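Local coordinates for protein nucleoporin NUP82 (Chaetomium thermophilum, PDB 5CWW) that probably serves as a structural component of the nuclear pore complex and as a docking partner for transport factors, this construct comprising its N-terminal beta-propeller part, at residues Trp489-Glu494 / Leu562-Ser567; Pro45-Ala50 / Ile117-Met122; Ser278-Ala283 / Gln370-Phe375; Trp273-Ser278 / Val387-Ile392. One frame throughout, in Å; residues are numbered along the deposited sequence. Where two conformers were deposited one is given.

In the fold
The four contacts illustrate how a beta-propeller is closed blade by blade: contacts 1, 2 and 4 join successive sheets, while contact 3 pairs the last two strands of one sheet and leads into the next. Contacts 1, 3 and 4 are buried and contact 2 partly so; contacts 3 and 4 both meet another protein chain. Contact 3 is tied by three backbone hydrogen bonds and contact 2 by two at a single bridge, whereas contact 1 relies on methyl groups, a weak hydroxyl bond and a water, and contact 4 on aliphatic packing and CA-H...O contacts. Contacts 3 and 4 share Ser278. Arg47 and Asp391 join contact 2 to contact 4, and Phe492 of contact 1 bonds to both.

Contact 1: Trp489-Glu494 / Leu562-Ser567; sequences WPMFSE and LAAATS
The flat rings of this interface stand aside from the meeting of Met491 and Ser493 with Ala564 and Ala565: the Trp489 indole makes a cation-pi contact with Lys390, and the Phe492 ring meets that of Phe502 steeply, with planes about 80° apart. Small groups do the work instead. Met491 sets SD 3.8 Å from Ala564 CB, and a bend at the end of its chain (chi3 -76°) brings CE to 3.5 Å from Leu562 O, so the thioether tip lies against backbone as well as a methyl. Farther on, Ser493 OG reaches Ala565 O at 2.8 Å in a weak hydrogen bond whose proton has another acceptor nearby. The two chains run nearly alike in direction but too far apart to pair directly here. A water mediates, donating to Glu494 O at 2.6 Å and accepting from Ser567 N at 2.9 Å, and so satisfies two backbone groups at once. The Ser567 CB methylene packs beside Glu494 O, 3.6 Å away. Met491 and Ser493 pair with strand 501-506 and Thr566 with strand 576-580, while Ala564 bonds to the backbone of Arg46 and strand 49-52 packs against Ala563 and Thr566.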
loop_
_atom_site.group_PDB
_atom_site.type_symbol
_atom_site.label_atom_id
_atom_site.label_comp_id
_atom_site.label_asym_id
_atom_site.label_seq_id
_atom_site.Cartn_x
_atom_site.Cartn_y
_atom_site.Cartn_z
ATOM N N TRP B 489 14.277 -2.680 6.802
ATOM C CA TRP B 489 13.120 -2.781 5.920
ATOM C C TRP B 489 12.936 -4.215 5.435
ATOM O O TRP B 489 13.338 -4.555 4.322
ATOM C CB TRP B 489 13.273 -1.839 4.724
ATOM C CG TRP B 489 12.790 -0.452 4.989
ATOM C CD1 TRP B 489 13.479 0.555 5.602
ATOM C CD2 TRP B 489 11.510 0.089 4.643
ATOM N NE1 TRP B 489 12.703 1.688 5.662
ATOM C CE2 TRP B 489 11.491 1.429 5.081
ATOM C CE3 TRP B 489 10.377 -0.431 4.010
ATOM C CZ2 TRP B 489 10.382 2.255 4.904
ATOM C CZ3 TRP B 489 9.279 0.390 3.836
ATOM C CH2 TRP B 489 9.289 1.719 4.280
ATOM N N PRO B 490 12.334 -5.068 6.276
ATOM C CA PRO B 490 12.051 -6.438 5.835
ATOM C C PRO B 490 10.927 -6.456 4.800
ATOM O O PRO B 490 10.072 -5.570 4.827
ATOM C CB PRO B 490 11.650 -7.148 7.131
ATOM C CG PRO B 490 11.113 -6.062 8.005
ATOM C CD PRO B 490 11.907 -4.831 7.668
ATOM N N MET B 491 10.931 -7.444 3.908
ATOM C CA MET B 491 9.998 -7.475 2.782
ATOM C C MET B 491 9.288 -8.817 2.641
ATOM O O MET B 491 9.880 -9.864 2.882
ATOM C CB MET B 491 10.739 -7.170 1.482
ATOM C CG MET B 491 11.450 -5.829 1.461
ATOM S SD MET B 491 12.569 -5.693 0.052
ATOM C CE MET B 491 13.925 -6.724 0.602
ATOM N N PHE B 492 8.022 -8.773 2.237
ATOM C CA PHE B 492 7.293 -9.978 1.853
ATOM C C PHE B 492 7.593 -10.341 0.399
ATOM O O PHE B 492 7.864 -9.465 -0.423
ATOM C CB PHE B 492 5.782 -9.784 2.024
ATOM C CG PHE B 492 5.287 -9.973 3.433
ATOM C CD1 PHE B 492 5.643 -11.089 4.172
ATOM C CD2 PHE B 492 4.448 -9.032 4.012
ATOM C CE1 PHE B 492 5.176 -11.261 5.466
ATOM C CE2 PHE B 492 3.977 -9.199 5.303
ATOM C CZ PHE B 492 4.342 -10.319 6.031
ATOM N N SER B 493 7.545 -11.634 0.096
ATOM C CA SER B 493 7.603 -12.118 -1.281
ATOM C C SER B 493 6.652 -13.294 -1.438
ATOM O O SER B 493 6.584 -14.154 -0.563
ATOM C CB SER B 493 9.021 -12.546 -1.657
ATOM O OG SER B 493 9.946 -11.496 -1.464
ATOM N N GLU B 494 5.931 -13.343 -2.552
ATOM C CA GLU B 494 4.988 -14.431 -2.785
ATOM C C GLU B 494 5.718 -15.689 -3.246
ATOM O O GLU B 494 6.770 -15.612 -3.879
ATOM C CB GLU B 494 3.929 -14.025 -3.815
ATOM C CG GLU B 494 2.877 -15.107 -4.061
ATOM C CD GLU B 494 1.746 -14.646 -4.963
ATOM O OE1 GLU B 494 1.751 -13.468 -5.383
ATOM O OE2 GLU B 494 0.849 -15.470 -5.251
ATOM N N LEU B 562 19.632 -7.663 1.440
ATOM C CA LEU B 562 19.350 -8.712 0.471
ATOM C C LEU B 562 18.211 -8.299 -0.447
ATOM O O LEU B 562 17.230 -7.696 -0.006
ATOM C CB LEU B 562 19.002 -10.023 1.181
ATOM C CG LEU B 562 20.035 -10.545 2.183
ATOM C CD1 LEU B 562 19.546 -11.835 2.824
ATOM C CD2 LEU B 562 21.389 -10.760 1.518
ATOM N N ALA B 563 18.349 -8.617 -1.728
ATOM C CA ALA B 563 17.260 -8.435 -2.673
ATOM C C ALA B 563 16.081 -9.297 -2.241
ATOM O O ALA B 563 16.265 -10.442 -1.823
ATOM C CB ALA B 563 17.705 -8.795 -4.078
ATOM N N ALA B 564 14.878 -8.736 -2.318
ATOM C CA ALA B 564 13.667 -9.457 -1.944
ATOM C C ALA B 564 13.617 -10.805 -2.648
ATOM O O ALA B 564 13.838 -10.890 -3.856
ATOM C CB ALA B 564 12.435 -8.638 -2.281
ATOM N N ALA B 565 13.338 -11.851 -1.876
ATOM C CA ALA B 565 13.330 -13.216 -2.387
ATOM C C ALA B 565 12.392 -13.354 -3.580
ATOM O O ALA B 565 11.278 -12.837 -3.567
ATOM C CB ALA B 565 12.929 -14.185 -1.287
ATOM N N THR B 566 12.860 -14.050 -4.610
ATOM C CA THR B 566 12.067 -14.297 -5.806
ATOM C C THR B 566 11.884 -15.797 -5.992
ATOM O O THR B 566 12.848 -16.522 -6.240
ATOM C CB THR B 566 12.731 -13.697 -7.057
ATOM O OG1 THR B 566 13.011 -12.308 -6.833
ATOM C CG2 THR B 566 11.826 -13.842 -8.270
ATOM N N SER B 567 10.646 -16.258 -5.860
ATOM C CA SER B 567 10.343 -17.679 -5.968
ATOM C C SER B 567 10.183 -18.095 -7.426
ATOM O O SER B 567 9.495 -17.431 -8.202
ATOM C CB SER B 567 9.074 -18.019 -5.182
ATOM O OG SER B 567 8.871 -19.421 -5.137
HETATM O O HOH W 1 8.600 -14.328 -5.151
#

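Contact 2: Pro45-Ala50 / Ile117-Met122; sequences PRRTIA and IRQLVM
A single beta bridge between Arg47 and Gln119 joins the stretch leading into strand 49-52 to strand 119-122, the outermost strand of the next propeller sheet, just where the second segment carries a classic beta bulge, Arg118 and Gln119 both facing Leu132. Two backbone bonds make the bridge: Arg47 N donates to Arg118 O at 2.9 Å, and Leu120 N donates to Arg47 O at 2.8 Å, the latter tilted 24° from the carbonyl plane. Each acceptor also receives a CA-H...O contact, from Arg46 CA and Gln119 CA respectively, so both carbonyls are held twice. Away from the bridge the segments diverge, their end-to-end directions differing by 48°.

The long side chains of Arg47 and Gln119 lie side by side and point the same way; Arg47 CG is anti to its carbonyl carbon, and the chain runs extended from CG to NE alongside the glutamine. Gln119 OE1 sits 3.5 Å from Arg47 CD and at the edge of the guanidinium, in its plane, while the amide plane is turned 49° from it. Their polar ends have firmer partners beyond: Arg47 forms a salt bridge with Asp391 and donates to Phe492 O, and Gln119 NE2 donates to Val176 O. Pro45 crosses Gln119 obliquely, its CG 3.8 Å from NE2. At the other end Leu120 packs its CD1 3.5 Å from Thr48 O and its CB 3.8 Å from Ala50 CB. Behind this patch, strand 55-60 supplies Ala59 against Thr48 and Leu120, strand 63-68 brings Ile64 to Leu120, and strand 128-132 places Leu129 against Ala50 and Met122.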
loop_
_atom_site.group_PDB
_atom_site.type_symbol
_atom_site.label_atom_id
_atom_site.label_comp_id
_atom_site.label_asym_id
_atom_site.label_seq_id
_atom_site.Cartn_x
_atom_site.Cartn_y
_atom_site.Cartn_z
ATOM N N PRO B 45 13.109 -0.250 0.980
ATOM C CA PRO B 45 12.993 -1.614 0.456
ATOM C C PRO B 45 13.926 -1.866 -0.724
ATOM O O PRO B 45 14.348 -0.917 -1.386
ATOM C CB PRO B 45 11.527 -1.701 0.020
ATOM C CG PRO B 45 11.130 -0.296 -0.258
ATOM C CD PRO B 45 11.901 0.551 0.709
ATOM N N ARG B 46 14.241 -3.134 -0.972
ATOM C CA ARG B 46 15.117 -3.512 -2.074
ATOM C C ARG B 46 14.533 -4.688 -2.852
ATOM O O ARG B 46 14.891 -5.846 -2.616
ATOM C CB ARG B 46 16.514 -3.871 -1.558
ATOM C CG ARG B 46 17.524 -4.135 -2.668
ATOM C CD ARG B 46 18.861 -4.623 -2.131
ATOM N NE ARG B 46 19.835 -4.799 -3.209
ATOM C CZ ARG B 46 20.772 -5.745 -3.245
ATOM N NH1 ARG B 46 20.890 -6.624 -2.259
ATOM N NH2 ARG B 46 21.600 -5.809 -4.277
ATOM N N ARG B 47 13.631 -4.375 -3.779
ATOM C CA ARG B 47 13.066 -5.369 -4.685
ATOM C C ARG B 47 13.821 -5.332 -6.007
ATOM O O ARG B 47 13.247 -5.043 -7.058
ATOM C CB ARG B 47 11.575 -5.112 -4.904
ATOM C CG ARG B 47 10.763 -5.166 -3.623
ATOM C CD ARG B 47 9.270 -5.187 -3.894
ATOM N NE ARG B 47 8.504 -5.259 -2.653
ATOM C CZ ARG B 47 8.312 -6.375 -1.954
ATOM N NH1 ARG B 47 8.829 -7.524 -2.370
ATOM N NH2 ARG B 47 7.605 -6.343 -0.835
ATOM N N THR B 48 15.114 -5.626 -5.943
ATOM C CA THR B 48 16.008 -5.424 -7.075
ATOM C C THR B 48 16.053 -6.619 -8.031
ATOM O O THR B 48 16.835 -6.621 -8.984
ATOM C CB THR B 48 17.431 -5.123 -6.581
ATOM O OG1 THR B 48 17.768 -6.024 -5.521
ATOM C CG2 THR B 48 17.518 -3.693 -6.064
ATOM N N ILE B 49 15.219 -7.624 -7.782
ATOM C CA ILE B 49 15.125 -8.782 -8.669
ATOM C C ILE B 49 13.680 -9.008 -9.098
ATOM O O ILE B 49 12.769 -9.033 -8.270
ATOM C CB ILE B 49 15.664 -10.069 -8.006
ATOM C CG1 ILE B 49 17.126 -9.881 -7.591
ATOM C CG2 ILE B 49 15.541 -11.253 -8.964
ATOM C CD1 ILE B 49 17.712 -11.046 -6.807
ATOM N N ALA B 50 13.488 -9.165 -10.404
ATOM C CA ALA B 50 12.189 -9.495 -10.980
ATOM C C ALA B 50 12.378 -10.607 -12.002
ATOM O O ALA B 50 13.500 -10.852 -12.440
ATOM C CB ALA B 50 11.557 -8.270 -11.622
ATOM N N ILE B 117 18.380 2.140 -8.469
ATOM C CA ILE B 117 17.085 1.478 -8.539
ATOM C C ILE B 117 16.766 0.811 -7.204
ATOM O O ILE B 117 17.631 0.192 -6.585
ATOM C CB ILE B 117 17.052 0.433 -9.670
ATOM C CG1 ILE B 117 17.269 1.120 -11.022
ATOM C CG2 ILE B 117 15.725 -0.327 -9.671
ATOM C CD1 ILE B 117 17.480 0.167 -12.179
ATOM N N ARG B 118 15.514 0.935 -6.777
ATOM C CA ARG B 118 15.070 0.391 -5.499
ATOM C C ARG B 118 14.139 -0.797 -5.697
ATOM O O ARG B 118 14.192 -1.766 -4.937
ATOM C CB ARG B 118 14.366 1.471 -4.675
ATOM C CG ARG B 118 15.277 2.599 -4.217
ATOM C CD ARG B 118 16.174 2.161 -3.073
ATOM N NE ARG B 118 17.055 3.237 -2.626
ATOM C CZ ARG B 118 16.694 4.204 -1.786
ATOM N NH1 ARG B 118 15.463 4.243 -1.295
ATOM N NH2 ARG B 118 17.569 5.136 -1.438
ATOM N N GLN B 119 13.287 -0.717 -6.715
ATOM C CA GLN B 119 12.284 -1.750 -6.950
ATOM C C GLN B 119 12.072 -2.040 -8.432
ATOM O O GLN B 119 12.065 -1.128 -9.263
ATOM C CB GLN B 119 10.943 -1.345 -6.331
ATOM C CG GLN B 119 11.005 -0.932 -4.871
ATOM C CD GLN B 119 9.627 -0.838 -4.242
ATOM O OE1 GLN B 119 8.819 -1.762 -4.349
ATOM N NE2 GLN B 119 9.347 0.288 -3.593
ATOM N N LEU B 120 11.901 -3.322 -8.739
ATOM C CA LEU B 120 11.461 -3.776 -10.054
ATOM C C LEU B 120 10.159 -4.547 -9.885
ATOM O O LEU B 120 10.101 -5.493 -9.099
ATOM C CB LEU B 120 12.515 -4.664 -10.717
ATOM C CG LEU B 120 13.914 -4.073 -10.886
ATOM C CD1 LEU B 120 14.863 -5.128 -11.444
ATOM C CD2 LEU B 120 13.877 -2.853 -11.787
ATOM N N VAL B 121 9.120 -4.151 -10.615
ATOM C CA VAL B 121 7.829 -4.826 -10.517
ATOM C C VAL B 121 7.343 -5.277 -11.888
ATOM O O VAL B 121 6.971 -4.461 -12.732
ATOM C CB VAL B 121 6.756 -3.920 -9.881
ATOM C CG1 VAL B 121 5.504 -4.731 -9.571
ATOM C CG2 VAL B 121 7.289 -3.269 -8.611
ATOM N N MET B 122 7.344 -6.591 -12.090
ATOM C CA MET B 122 6.891 -7.192 -13.336
ATOM C C MET B 122 5.383 -7.044 -13.479
ATOM O O MET B 122 4.647 -7.186 -12.504
ATOM C CB MET B 122 7.278 -8.674 -13.377
ATOM C CG MET B 122 7.053 -9.351 -14.721
ATOM S SD MET B 122 8.078 -8.685 -16.049
ATOM C CE MET B 122 9.721 -9.093 -15.461
#

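Contact 3: Ser278-Ala283 / Gln370-Phe375; sequences SGDVYA and QGPFDF
Ala283 and Gln370 form an antiparallel hydrogen-bonded pair, with Ala283 N to Gln370 O and Gln370 N to Ala283 O both at 2.9 Å, and a further backbone bond, Phe373 N to Val281 O at 3.1 Å, holds the chain beyond Gly371 and Pro372. Gly371 takes a positive phi of 133°, and the peptide that follows it is cis. This kink turns Pro372 alongside Tyr282. The two side chains point the same way, Pro372 CG lying 3.3 Å from Tyr282 OH, while Pro372 CA stands over one ring face, offset toward the rim. Pro372 also lies alongside Asp280, its CB 3.7 Å from Asp280 CG. Phe373 approaches edge-on: Val281 O lies in the plane of its ring, 3.3 Å from CD1, and CE1 touches the Ala283 methyl. Phe375 crosses Val281 at about a right angle; Val281 CG2, set anti to the carbonyl carbon, meets the ring at its edge, 3.6 Å from Phe375 CZ. Val281 N donates to a water that in turn donates to Phe373 O. The chemistry thus divides between backbone groups tied by three direct bonds and one water bridge, an aromatic side of Phe373 and Phe375 facing the next sheet, and a Tyr282, Pro372 and Asp280 cluster against which a basic side chain of another protein chain packs, consistent with a docking surface.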
loop_
_atom_site.group_PDB
_atom_site.type_symbol
_atom_site.label_atom_id
_atom_site.label_comp_id
_atom_site.label_asym_id
_atom_site.label_seq_id
_atom_site.Cartn_x
_atom_site.Cartn_y
_atom_site.Cartn_z
ATOM N N SER B 278 3.033 3.962 10.903
ATOM C CA SER B 278 2.505 4.202 12.239
ATOM C C SER B 278 1.937 2.924 12.852
ATOM O O SER B 278 1.741 2.848 14.062
ATOM C CB SER B 278 1.421 5.280 12.199
ATOM O OG SER B 278 0.295 4.832 11.466
ATOM N N GLY B 279 1.667 1.931 12.007
ATOM C CA GLY B 279 1.131 0.654 12.454
ATOM C C GLY B 279 -0.299 0.397 12.014
ATOM O O GLY B 279 -0.833 -0.689 12.232
ATOM N N ASP B 280 -0.919 1.389 11.386
ATOM C CA ASP B 280 -2.313 1.278 10.973
ATOM C C ASP B 280 -2.453 0.624 9.604
ATOM O O ASP B 280 -1.543 0.675 8.774
ATOM C CB ASP B 280 -2.977 2.655 10.960
ATOM C CG ASP B 280 -3.078 3.269 12.344
ATOM O OD1 ASP B 280 -3.095 2.509 13.334
ATOM O OD2 ASP B 280 -3.146 4.512 12.442
ATOM N N VAL B 281 -3.615 0.016 9.384
ATOM C CA VAL B 281 -3.926 -0.665 8.137
ATOM C C VAL B 281 -5.221 -0.093 7.582
ATOM O O VAL B 281 -6.163 0.163 8.331
ATOM C CB VAL B 281 -4.064 -2.196 8.342
ATOM C CG1 VAL B 281 -4.551 -2.882 7.075
ATOM C CG2 VAL B 281 -2.741 -2.795 8.799
ATOM N N TYR B 282 -5.260 0.097 6.267
ATOM C CA TYR B 282 -6.429 0.646 5.594
ATOM C C TYR B 282 -6.789 -0.186 4.372
ATOM O O TYR B 282 -5.951 -0.909 3.833
ATOM C CB TYR B 282 -6.173 2.093 5.163
ATOM C CG TYR B 282 -6.044 3.077 6.301
ATOM C CD1 TYR B 282 -4.817 3.311 6.905
ATOM C CD2 TYR B 282 -7.145 3.788 6.756
ATOM C CE1 TYR B 282 -4.694 4.219 7.939
ATOM C CE2 TYR B 282 -7.032 4.695 7.789
ATOM C CZ TYR B 282 -5.805 4.908 8.376
ATOM O OH TYR B 282 -5.688 5.814 9.403
ATOM N N ALA B 283 -8.035 -0.062 3.927
ATOM C CA ALA B 283 -8.487 -0.727 2.712
ATOM C C ALA B 283 -9.360 0.206 1.882
ATOM O O ALA B 283 -10.145 0.979 2.425
ATOM C CB ALA B 283 -9.245 -2.003 3.054
ATOM N N GLN B 370 -11.436 2.737 4.392
ATOM C CA GLN B 370 -11.782 1.890 5.526
ATOM C C GLN B 370 -10.587 1.716 6.454
ATOM O O GLN B 370 -9.527 1.257 6.029
ATOM C CB GLN B 370 -12.274 0.524 5.045
ATOM C CG GLN B 370 -13.503 0.595 4.157
ATOM C CD GLN B 370 -14.014 -0.772 3.760
ATOM O OE1 GLN B 370 -14.087 -1.680 4.586
ATOM N NE2 GLN B 370 -14.367 -0.930 2.487
ATOM N N GLY B 371 -10.769 2.088 7.719
ATOM C CA GLY B 371 -9.729 1.961 8.726
ATOM C C GLY B 371 -9.588 3.227 9.550
ATOM O O GLY B 371 -10.347 4.176 9.362
ATOM N N PRO B 372 -8.619 3.252 10.480
ATOM C CA PRO B 372 -7.684 2.159 10.776
ATOM C C PRO B 372 -8.391 0.928 11.331
ATOM O O PRO B 372 -9.227 1.057 12.221
ATOM C CB PRO B 372 -6.751 2.757 11.839
ATOM C CG PRO B 372 -7.050 4.212 11.895
ATOM C CD PRO B 372 -8.434 4.400 11.381
ATOM N N PHE B 373 -8.063 -0.247 10.804
ATOM C CA PHE B 373 -8.640 -1.490 11.296
ATOM C C PHE B 373 -8.201 -1.768 12.727
ATOM O O PHE B 373 -7.020 -1.648 13.056
ATOM C CB PHE B 373 -8.241 -2.664 10.399
ATOM C CG PHE B 373 -9.033 -2.755 9.129
ATOM C CD1 PHE B 373 -8.761 -1.914 8.065
ATOM C CD2 PHE B 373 -10.048 -3.688 8.998
ATOM C CE1 PHE B 373 -9.489 -1.996 6.895
ATOM C CE2 PHE B 373 -10.778 -3.779 7.829
ATOM C CZ PHE B 373 -10.499 -2.930 6.776
ATOM N N ASP B 374 -9.154 -2.140 13.574
ATOM C CA ASP B 374 -8.838 -2.579 14.925
ATOM C C ASP B 374 -8.444 -4.049 14.899
ATOM O O ASP B 374 -9.164 -4.881 14.349
ATOM C CB ASP B 374 -10.027 -2.362 15.863
ATOM C CG ASP B 374 -9.712 -2.740 17.297
ATOM O OD1 ASP B 374 -8.984 -1.979 17.965
ATOM O OD2 ASP B 374 -10.194 -3.797 17.755
ATOM N N PHE B 375 -7.292 -4.363 15.483
ATOM C CA PHE B 375 -6.818 -5.740 15.557
ATOM C C PHE B 375 -7.389 -6.416 16.796
ATOM O O PHE B 375 -6.920 -6.193 17.909
ATOM C CB PHE B 375 -5.288 -5.789 15.579
ATOM C CG PHE B 375 -4.642 -5.138 14.387
ATOM C CD1 PHE B 375 -5.247 -5.175 13.143
ATOM C CD2 PHE B 375 -3.430 -4.478 14.517
ATOM C CE1 PHE B 375 -4.654 -4.569 12.048
ATOM C CE2 PHE B 375 -2.831 -3.871 13.427
ATOM C CZ PHE B 375 -3.444 -3.918 12.191
HETATM O O HOH W 2 -5.023 -0.554 11.844
#

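Contact 4: Trp273-Ser278 / Val387-Ile392; sequences WLAMTS and VELKDI
Ala275 presents its methyl between two branched side chains of the facing strand: CB lies 3.8 Å from Ile392 CB and 3.9 Å from Leu389 CD1. Ile392 points its CB toward the opposite strand; CG1 is anti to the backbone N (chi1 -179°), and the extended chi2 carries CD1 on to 3.9 Å from Trp273 CB. The indole itself leads off elsewhere, to the ring of Phe373. Leu389 comes in from the other end, its CB 3.4 Å from Met276 O, so that backbone oxygen is packed against a methylene. The strands run antiparallel at 166°, but their axes are 6.5 Å apart at closest, and they are joined by side chains rather than by strand pairing.

Past Met276 the segments draw closer and CA-H...O contacts appear. Thr277 CA points at Leu389 O with an angle of 165° at the hydrogen, while Glu388 CG packs 3.3 Å from Thr277 O, which also receives a CA-H...O contact from Glu388 CA. The polar ends are bonded outside the two segments: Thr277 OG1 to Glu253 OE2, Glu388 OE1 to Thr433 OG1. Val387 CG1 lies 3.6 Å from Ser278 O, which also accepts a hydrogen bond from a basic side chain of another protein chain.

Lys390 and Asp391, both facing Leu431, form a classic beta bulge. Strand 272-276 of one sheet thus meets the outermost strand 389-395 of the next by side-chain packing, as between neighbouring blades of a beta-propeller.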
loop_
_atom_site.group_PDB
_atom_site.type_symbol
_atom_site.label_atom_id
_atom_site.label_comp_id
_atom_site.label_asym_id
_atom_site.label_seq_id
_atom_site.Cartn_x
_atom_site.Cartn_y
_atom_site.Cartn_z
ATOM N N TRP B 273 -5.113 -2.614 -0.345
ATOM C CA TRP B 273 -4.757 -2.637 1.066
ATOM C C TRP B 273 -3.519 -1.785 1.298
ATOM O O TRP B 273 -2.597 -1.798 0.483
ATOM C CB TRP B 273 -4.502 -4.072 1.529
ATOM C CG TRP B 273 -5.740 -4.895 1.689
ATOM C CD1 TRP B 273 -6.356 -5.649 0.730
ATOM C CD2 TRP B 273 -6.511 -5.062 2.884
ATOM N NE1 TRP B 273 -7.462 -6.275 1.256
ATOM C CE2 TRP B 273 -7.579 -5.929 2.577
ATOM C CE3 TRP B 273 -6.401 -4.562 4.184
ATOM C CZ2 TRP B 273 -8.532 -6.303 3.521
ATOM C CZ3 TRP B 273 -7.348 -4.937 5.122
ATOM C CH2 TRP B 273 -8.398 -5.798 4.784
ATOM N N LEU B 274 -3.490 -1.062 2.416
ATOM C CA LEU B 274 -2.350 -0.211 2.744
ATOM C C LEU B 274 -1.901 -0.376 4.186
ATOM O O LEU B 274 -2.722 -0.550 5.090
ATOM C CB LEU B 274 -2.686 1.257 2.500
ATOM C CG LEU B 274 -3.108 1.642 1.082
ATOM C CD1 LEU B 274 -4.629 1.669 0.961
ATOM C CD2 LEU B 274 -2.505 2.981 0.702
ATOM N N ALA B 275 -0.590 -0.289 4.386
ATOM C CA ALA B 275 0.001 -0.331 5.714
ATOM C C ALA B 275 0.842 0.916 5.950
ATOM O O ALA B 275 1.731 1.238 5.162
ATOM C CB ALA B 275 0.844 -1.585 5.884
ATOM N N MET B 276 0.542 1.610 7.044
ATOM C CA MET B 276 1.259 2.814 7.437
ATOM C C MET B 276 2.396 2.459 8.383
ATOM O O MET B 276 2.306 1.483 9.126
ATOM C CB MET B 276 0.309 3.802 8.115
ATOM C CG MET B 276 -0.972 4.070 7.339
ATOM S SD MET B 276 -0.680 4.909 5.766
ATOM C CE MET B 276 -2.354 5.042 5.150
ATOM N N THR B 277 3.462 3.253 8.365
ATOM C CA THR B 277 4.582 3.033 9.273
ATOM C C THR B 277 4.151 3.269 10.718
ATOM O O THR B 277 4.816 2.827 11.651
ATOM C CB THR B 277 5.778 3.949 8.945
ATOM O OG1 THR B 277 5.366 5.321 8.991
ATOM C CG2 THR B 277 6.335 3.636 7.565
ATOM N N SER B 278 3.033 3.962 10.903
ATOM C CA SER B 278 2.505 4.202 12.239
ATOM C C SER B 278 1.937 2.924 12.852
ATOM O O SER B 278 1.741 2.848 14.062
ATOM C CB SER B 278 1.421 5.280 12.199
ATOM O OG SER B 278 0.295 4.832 11.466
ATOM N N VAL B 387 5.038 -2.438 16.531
ATOM C CA VAL B 387 3.857 -1.727 16.056
ATOM C C VAL B 387 4.128 -1.166 14.664
ATOM O O VAL B 387 3.280 -1.241 13.776
ATOM C CB VAL B 387 3.458 -0.580 17.015
ATOM C CG1 VAL B 387 2.307 0.243 16.442
ATOM C CG2 VAL B 387 3.076 -1.138 18.375
ATOM N N GLU B 388 5.323 -0.608 14.493
ATOM C CA GLU B 388 5.739 0.002 13.235
ATOM C C GLU B 388 5.782 -1.016 12.096
ATOM O O GLU B 388 6.492 -2.020 12.182
ATOM C CB GLU B 388 7.114 0.654 13.409
ATOM C CG GLU B 388 7.683 1.294 12.151
ATOM C CD GLU B 388 8.994 2.009 12.409
ATOM O OE1 GLU B 388 9.929 1.367 12.936
ATOM O OE2 GLU B 388 9.084 3.215 12.095
ATOM N N LEU B 389 5.026 -0.750 11.032
ATOM C CA LEU B 389 4.917 -1.682 9.910
ATOM C C LEU B 389 5.847 -1.299 8.767
ATOM O O LEU B 389 6.136 -0.119 8.551
ATOM C CB LEU B 389 3.477 -1.748 9.396
ATOM C CG LEU B 389 2.449 -2.410 10.320
ATOM C CD1 LEU B 389 1.067 -2.323 9.702
ATOM C CD2 LEU B 389 2.812 -3.861 10.598
ATOM N N LYS B 390 6.309 -2.311 8.038
ATOM C CA LYS B 390 7.214 -2.098 6.914
ATOM C C LYS B 390 6.730 -2.783 5.639
ATOM O O LYS B 390 7.155 -2.426 4.543
ATOM C CB LYS B 390 8.618 -2.588 7.277
ATOM C CG LYS B 390 9.341 -1.675 8.262
ATOM C CD LYS B 390 9.732 -0.345 7.613
ATOM C CE LYS B 390 10.027 0.739 8.637
ATOM N NZ LYS B 390 11.184 0.390 9.502
ATOM N N ASP B 391 5.843 -3.763 5.776
ATOM C CA ASP B 391 5.261 -4.397 4.600
ATOM C C ASP B 391 3.898 -4.996 4.901
ATOM O O ASP B 391 3.547 -5.237 6.056
ATOM C CB ASP B 391 6.187 -5.486 4.058
ATOM C CG ASP B 391 6.028 -5.698 2.560
ATOM O OD1 ASP B 391 5.054 -5.179 1.975
ATOM O OD2 ASP B 391 6.873 -6.399 1.964
ATOM N N ILE B 392 3.132 -5.225 3.841
ATOM C CA ILE B 392 1.824 -5.848 3.948
ATOM C C ILE B 392 1.655 -6.825 2.793
ATOM O O ILE B 392 2.072 -6.548 1.668
ATOM C CB ILE B 392 0.686 -4.804 3.943
ATOM C CG1 ILE B 392 -0.673 -5.494 4.090
ATOM C CG2 ILE B 392 0.743 -3.945 2.673
ATOM C CD1 ILE B 392 -1.821 -4.547 4.369
#